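One contact in two related proteins. Structure 1 is thiol transferase from Phanerochaete chrysosporium, which probably catalyses glutathione-dependent transfer or thiol exchange as a Ure2p-type glutathione transferase, and binds oxidized glutathione disulfide: PDB 4F0B (chain A, 1.45 Å), residues A23-E28 and Y176-I181. Structure 2 is glutathione S-transferase from Pseudomonas protegens: PDB 4IKH (chain B, 2.10 Å), residues S37-E42 and Y181-I186. Both blocks share one frame: the second was fitted to the first on N, CA, C and O of the twelve residues, RMSD 0.39 Å. Numbering follows each deposited sequence.

Structure 1 (4F0B); sequences AILLEE and YGIADI.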
loop_
_atom_site.group_PDB
_atom_site.type_symbol
_atom_site.label_atom_id
_atom_site.label_comp_id
_atom_site.label_asym_id
_atom_site.label_seq_id
_atom_site.Cartn_x
_atom_site.Cartn_y
_atom_site.Cartn_z
ATOM N N ALA A 23 -12.847 -3.578 11.449
ATOM C CA ALA A 23 -13.961 -3.644 12.404
ATOM C C ALA A 23 -14.793 -2.363 12.335
ATOM O O ALA A 23 -16.015 -2.403 12.422
ATOM C CB ALA A 23 -13.461 -3.912 13.834
ATOM N N ILE A 24 -14.121 -1.232 12.174
ATOM C CA ILE A 24 -14.829 0.024 11.960
ATOM C C ILE A 24 -15.727 -0.064 10.718
ATOM O O ILE A 24 -16.919 0.231 10.812
ATOM C CB ILE A 24 -13.857 1.190 11.847
ATOM C CG1 ILE A 24 -13.202 1.466 13.206
ATOM C CG2 ILE A 24 -14.604 2.439 11.301
ATOM C CD1 ILE A 24 -12.003 2.457 13.125
ATOM N N LEU A 25 -15.186 -0.515 9.587
ATOM C CA LEU A 25 -16.037 -0.648 8.423
ATOM C C LEU A 25 -17.188 -1.638 8.643
ATOM O O LEU A 25 -18.317 -1.347 8.262
ATOM C CB LEU A 25 -15.211 -1.032 7.204
ATOM C CG LEU A 25 -16.057 -1.193 5.930
ATOM C CD1 LEU A 25 -16.798 0.069 5.532
ATOM C CD2 LEU A 25 -15.138 -1.664 4.815
ATOM N N LEU A 26 -16.917 -2.797 9.259
ATOM C CA LEU A 26 -17.997 -3.757 9.527
ATOM C C LEU A 26 -19.108 -3.109 10.343
ATOM O O LEU A 26 -20.288 -3.303 10.058
ATOM C CB LEU A 26 -17.440 -4.990 10.243
ATOM C CG LEU A 26 -16.619 -5.898 9.313
ATOM C CD1 LEU A 26 -15.715 -6.818 10.113
ATOM C CD2 LEU A 26 -17.566 -6.714 8.432
ATOM N N GLU A 27 -18.760 -2.322 11.358
ATOM C CA GLU A 27 -19.801 -1.667 12.149
ATOM C C GLU A 27 -20.512 -0.548 11.375
ATOM O O GLU A 27 -21.718 -0.362 11.547
ATOM C CB GLU A 27 -19.222 -1.135 13.470
ATOM C CG GLU A 27 -18.815 -2.222 14.473
ATOM C CD GLU A 27 -20.001 -3.057 14.942
ATOM O OE1 GLU A 27 -21.149 -2.542 15.058
ATOM O OE2 GLU A 27 -19.816 -4.260 15.238
ATOM N N GLU A 28 -19.800 0.172 10.515
ATOM C CA GLU A 28 -20.465 1.172 9.669
ATOM C C GLU A 28 -21.463 0.502 8.733
ATOM O O GLU A 28 -22.592 0.982 8.555
ATOM C CB GLU A 28 -19.457 1.986 8.857
ATOM C CG GLU A 28 -18.452 2.827 9.677
ATOM C CD GLU A 28 -19.032 4.131 10.226
ATOM O OE1 GLU A 28 -20.241 4.394 10.063
ATOM O OE2 GLU A 28 -18.246 4.869 10.838
ATOM N N TYR A 176 -17.385 10.715 3.860
ATOM C CA TYR A 176 -16.673 9.736 4.694
ATOM C C TYR A 176 -16.696 8.353 4.081
ATOM O O TYR A 176 -17.737 7.862 3.653
ATOM C CB TYR A 176 -17.352 9.700 6.052
ATOM C CG TYR A 176 -16.923 8.606 7.000
ATOM C CD1 TYR A 176 -15.711 8.690 7.696
ATOM C CD2 TYR A 176 -17.745 7.514 7.239
ATOM C CE1 TYR A 176 -15.335 7.703 8.600
ATOM C CE2 TYR A 176 -17.371 6.527 8.154
ATOM C CZ TYR A 176 -16.192 6.642 8.829
ATOM O OH TYR A 176 -15.846 5.681 9.734
ATOM N N GLY A 177 -15.529 7.728 4.035
ATOM C CA GLY A 177 -15.484 6.385 3.476
ATOM C C GLY A 177 -14.194 5.681 3.805
ATOM O O GLY A 177 -13.457 6.057 4.727
ATOM N N ILE A 178 -13.953 4.606 3.055
ATOM C CA ILE A 178 -12.854 3.702 3.394
ATOM C C ILE A 178 -11.470 4.344 3.367
ATOM O O ILE A 178 -10.598 3.897 4.124
ATOM C CB ILE A 178 -12.865 2.400 2.581
ATOM C CG1 ILE A 178 -12.802 2.664 1.070
ATOM C CG2 ILE A 178 -14.118 1.572 2.955
ATOM C CD1 ILE A 178 -12.665 1.358 0.235
ATOM N N ALA A 179 -11.247 5.394 2.565
ATOM C CA ALA A 179 -9.968 6.082 2.655
ATOM C C ALA A 179 -9.771 6.778 3.994
ATOM O O ALA A 179 -8.661 6.742 4.553
ATOM C CB ALA A 179 -9.796 7.072 1.537
ATOM N N ASP A 180 -10.822 7.400 4.522
ATOM C CA ASP A 180 -10.740 7.976 5.855
ATOM C C ASP A 180 -10.524 6.915 6.911
ATOM O O ASP A 180 -9.705 7.104 7.793
ATOM C CB ASP A 180 -12.024 8.731 6.185
ATOM C CG ASP A 180 -12.355 9.776 5.146
ATOM O OD1 ASP A 180 -11.753 10.880 5.153
ATOM O OD2 ASP A 180 -13.215 9.450 4.294
ATOM N N ILE A 181 -11.279 5.826 6.815
ATOM C CA ILE A 181 -11.198 4.766 7.809
ATOM C C ILE A 181 -9.776 4.205 7.912
ATOM O O ILE A 181 -9.240 4.040 9.014
ATOM C CB ILE A 181 -12.265 3.674 7.544
ATOM C CG1 ILE A 181 -13.681 4.237 7.776
ATOM C CG2 ILE A 181 -12.024 2.433 8.428
ATOM C CD1 ILE A 181 -14.802 3.350 7.189
#
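Ile24, Leu25 and Glu28 on helix 20-33 of the thioredoxin-like N-terminal domain meet Tyr176, just before helix 178-187 of the helical C-terminal domain, and Ile178 and Ile181 in its first turn, a buried seam between the two GST domains. The side chain of Ile181 lies about 12 Å from the bound glutathione disulfide.

The apolar contact has two centres. Ile24 CG2 touches Ile181 CG2 at 3.9 Å, the chains sliding past each other in opposite directions, and also lies near Tyr176 OH at 3.8 Å. In Leu25, CG is anti to the backbone N (chi1 180°) and chi2 (60°) sets the two methyls, CD2 at 3.9 Å from Ile178 CG2 and CD1 at 4.2 Å from Ile181 CD1.

The polar link is Tyr176 OH donating to Glu28 OE2 at 2.8 Å, with ring and carboxylate planes 61° apart. Arg213 forms a salt bridge with the same oxygen and a cation-pi contact with the ring.

At the helix start, Gly177 occupies the N-cap position; its N donates to Asp180 OD2 at 2.9 Å.

Structure 1 against structure 2
At the first exchanged position, Ala23(A) against Ser37(B), the CB atoms coincide within the error; OG of Ser37(B) is extra, and neither side chain takes part in the contact.

Leu25(A) against Met39(B) is the exchange within the apolar seam. The CB atoms coincide, chi1 is 180° against -179°, and the two CG atoms lie 0.9 Å apart after superposition. The common start then gives way to different shapes: a branched end in Leu25(A), an unbranched selenium-containing chain in Met39(B), whose CE has no counterpart in the leucine. The touches on Ile178(A) / Ile183(B) and Ile181(A) / Ile186(B) are nevertheless kept.

Ile24(A), Glu28(A), Tyr176(A), Ile178(A) and Ile181(A) keep their places, as do their counterparts. The bond from the N-cap backbone N also stays, Gly177(A) N to Asp180(A) OD2 at 2.9 Å and Thr182(B) N to Asp185(B) OD2 at 2.8 Å.

Around that bond the third exchange, Gly177(A) against Thr182(B), puts the CA atoms 1.0 Å apart after superposition. Thr182(B) adds CB, OG1 and CG2, and its OG1 accepts from Ala184(B) N at 3.3 Å, a capping bond for which Gly177(A) has no side-chain acceptor.

Structure 2 (4IKH); sequences SIMLEE and YTIADI.
Ile38, Met39 and Glu42 face Tyr181, Ile183 and Ile186 across the seam, and the apolar contact has two centres. Ile38 CG2 touches Ile186 CG2 at 3.9 Å, the chains sliding past each other in opposite directions, and also lies near Tyr181 OH at 4.3 Å. Met39 is present as selenomethionine. Its CG is anti to the backbone N (chi1 -179°); the bend at chi2 (57°) places SE 3.7 Å from Ile186 CD1, and the extended last torsion takes CE on to 3.7 Å from Ile183 CG2.

The polar link is a weak hydrogen bond, Tyr181 OH donating to Glu42 OE2 at 2.9 Å, with ring and carboxylate planes 56° apart. Arg223 forms a salt bridge with the same oxygen and a cation-pi contact with the ring.

At the helix start, Thr182 occupies the N-cap position. Its N donates to Asp185 OD2 at 2.8 Å, and its OG1 accepts from Ala184 N at 3.3 Å. Thr182 and Asp185 thus form a capping box, the Ser/Thr-x-x-Asp feature known at this helix in many glutathione transferases.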
loop_
_atom_site.group_PDB
_atom_site.type_symbol
_atom_site.label_atom_id
_atom_site.label_comp_id
_atom_site.label_asym_id
_atom_site.label_seq_id
_atom_site.Cartn_x
_atom_site.Cartn_y
_atom_site.Cartn_z
ATOM N N SER B 37 -12.827 -3.765 11.602
ATOM C CA SER B 37 -13.925 -3.814 12.572
ATOM C C SER B 37 -14.741 -2.535 12.516
ATOM O O SER B 37 -15.965 -2.572 12.624
ATOM C CB SER B 37 -13.416 -4.069 13.994
ATOM O OG SER B 37 -12.358 -3.194 14.330
ATOM N N ILE B 38 -14.066 -1.403 12.339
ATOM C CA ILE B 38 -14.774 -0.145 12.126
ATOM C C ILE B 38 -15.606 -0.218 10.852
ATOM O O ILE B 38 -16.769 0.176 10.847
ATOM C CB ILE B 38 -13.810 1.049 12.064
ATOM C CG1 ILE B 38 -13.352 1.425 13.471
ATOM C CG2 ILE B 38 -14.459 2.241 11.375
ATOM C CD1 ILE B 38 -12.379 2.573 13.503
HETATM N N MSE B 39 -15.013 -0.749 9.783
HETATM C CA MSE B 39 -15.712 -0.897 8.512
HETATM C C MSE B 39 -17.008 -1.688 8.671
HETATM O O MSE B 39 -18.071 -1.272 8.195
HETATM C CB MSE B 39 -14.815 -1.596 7.491
HETATM C CG MSE B 39 -15.463 -1.772 6.134
HETATM SE SE MSE B 39 -16.016 -0.058 5.391
HETATM C CE MSE B 39 -16.699 -0.666 3.671
ATOM N N LEU B 40 -16.910 -2.832 9.345
ATOM C CA LEU B 40 -18.047 -3.726 9.506
ATOM C C LEU B 40 -19.139 -3.056 10.348
ATOM O O LEU B 40 -20.330 -3.186 10.052
ATOM C CB LEU B 40 -17.595 -5.056 10.119
ATOM C CG LEU B 40 -16.745 -5.954 9.208
ATOM C CD1 LEU B 40 -15.965 -7.019 9.989
ATOM C CD2 LEU B 40 -17.627 -6.608 8.162
ATOM N N GLU B 41 -18.727 -2.321 11.379
ATOM C CA GLU B 41 -19.664 -1.574 12.218
ATOM C C GLU B 41 -20.358 -0.461 11.428
ATOM O O GLU B 41 -21.543 -0.180 11.643
ATOM C CB GLU B 41 -18.942 -0.963 13.425
ATOM C CG GLU B 41 -18.449 -1.961 14.473
ATOM C CD GLU B 41 -19.579 -2.618 15.246
ATOM O OE1 GLU B 41 -20.618 -1.958 15.478
ATOM O OE2 GLU B 41 -19.423 -3.799 15.622
ATOM N N GLU B 42 -19.614 0.177 10.526
ATOM C CA GLU B 42 -20.151 1.292 9.739
ATOM C C GLU B 42 -21.183 0.845 8.710
ATOM O O GLU B 42 -22.104 1.584 8.399
ATOM C CB GLU B 42 -19.024 2.056 9.015
ATOM C CG GLU B 42 -18.120 2.906 9.913
ATOM C CD GLU B 42 -18.763 4.218 10.338
ATOM O OE1 GLU B 42 -19.925 4.476 9.947
ATOM O OE2 GLU B 42 -18.102 4.989 11.066
ATOM N N TYR B 181 -17.790 10.722 3.616
ATOM C CA TYR B 181 -16.972 9.844 4.455
ATOM C C TYR B 181 -16.713 8.525 3.713
ATOM O O TYR B 181 -17.662 7.861 3.299
ATOM C CB TYR B 181 -17.754 9.581 5.734
ATOM C CG TYR B 181 -17.193 8.583 6.727
ATOM C CD1 TYR B 181 -16.017 8.837 7.422
ATOM C CD2 TYR B 181 -17.896 7.421 7.031
ATOM C CE1 TYR B 181 -15.530 7.932 8.368
ATOM C CE2 TYR B 181 -17.422 6.517 7.968
ATOM C CZ TYR B 181 -16.245 6.777 8.634
ATOM O OH TYR B 181 -15.792 5.882 9.577
ATOM N N THR B 182 -15.450 8.134 3.535
ATOM C CA THR B 182 -15.170 6.936 2.716
ATOM C C THR B 182 -14.217 5.934 3.374
ATOM O O THR B 182 -13.720 6.171 4.477
ATOM C CB THR B 182 -14.597 7.303 1.323
ATOM O OG1 THR B 182 -13.294 7.886 1.473
ATOM C CG2 THR B 182 -15.508 8.274 0.575
ATOM N N ILE B 183 -13.951 4.818 2.695
ATOM C CA ILE B 183 -12.961 3.857 3.198
ATOM C C ILE B 183 -11.582 4.485 3.388
ATOM O O ILE B 183 -10.787 4.006 4.187
ATOM C CB ILE B 183 -12.835 2.560 2.319
ATOM C CG1 ILE B 183 -12.594 2.882 0.837
ATOM C CG2 ILE B 183 -14.060 1.672 2.488
ATOM C CD1 ILE B 183 -12.236 1.609 -0.000
ATOM N N ALA B 184 -11.295 5.564 2.665
ATOM C CA ALA B 184 -10.024 6.271 2.846
ATOM C C ALA B 184 -9.870 6.806 4.272
ATOM O O ALA B 184 -8.773 6.745 4.851
ATOM C CB ALA B 184 -9.884 7.398 1.831
ATOM N N ASP B 185 -10.954 7.346 4.839
ATOM C CA ASP B 185 -10.902 7.840 6.212
ATOM C C ASP B 185 -10.729 6.682 7.178
ATOM O O ASP B 185 -9.931 6.748 8.113
ATOM C CB ASP B 185 -12.178 8.622 6.543
ATOM C CG ASP B 185 -12.425 9.727 5.558
ATOM O OD1 ASP B 185 -11.630 10.691 5.560
ATOM O OD2 ASP B 185 -13.374 9.618 4.754
ATOM N N ILE B 186 -11.472 5.609 6.927
ATOM C CA ILE B 186 -11.451 4.433 7.785
ATOM C C ILE B 186 -10.060 3.797 7.825
ATOM O O ILE B 186 -9.642 3.263 8.852
ATOM C CB ILE B 186 -12.508 3.414 7.316
ATOM C CG1 ILE B 186 -13.904 4.019 7.466
ATOM C CG2 ILE B 186 -12.408 2.111 8.089
ATOM C CD1 ILE B 186 -15.023 3.097 7.025
#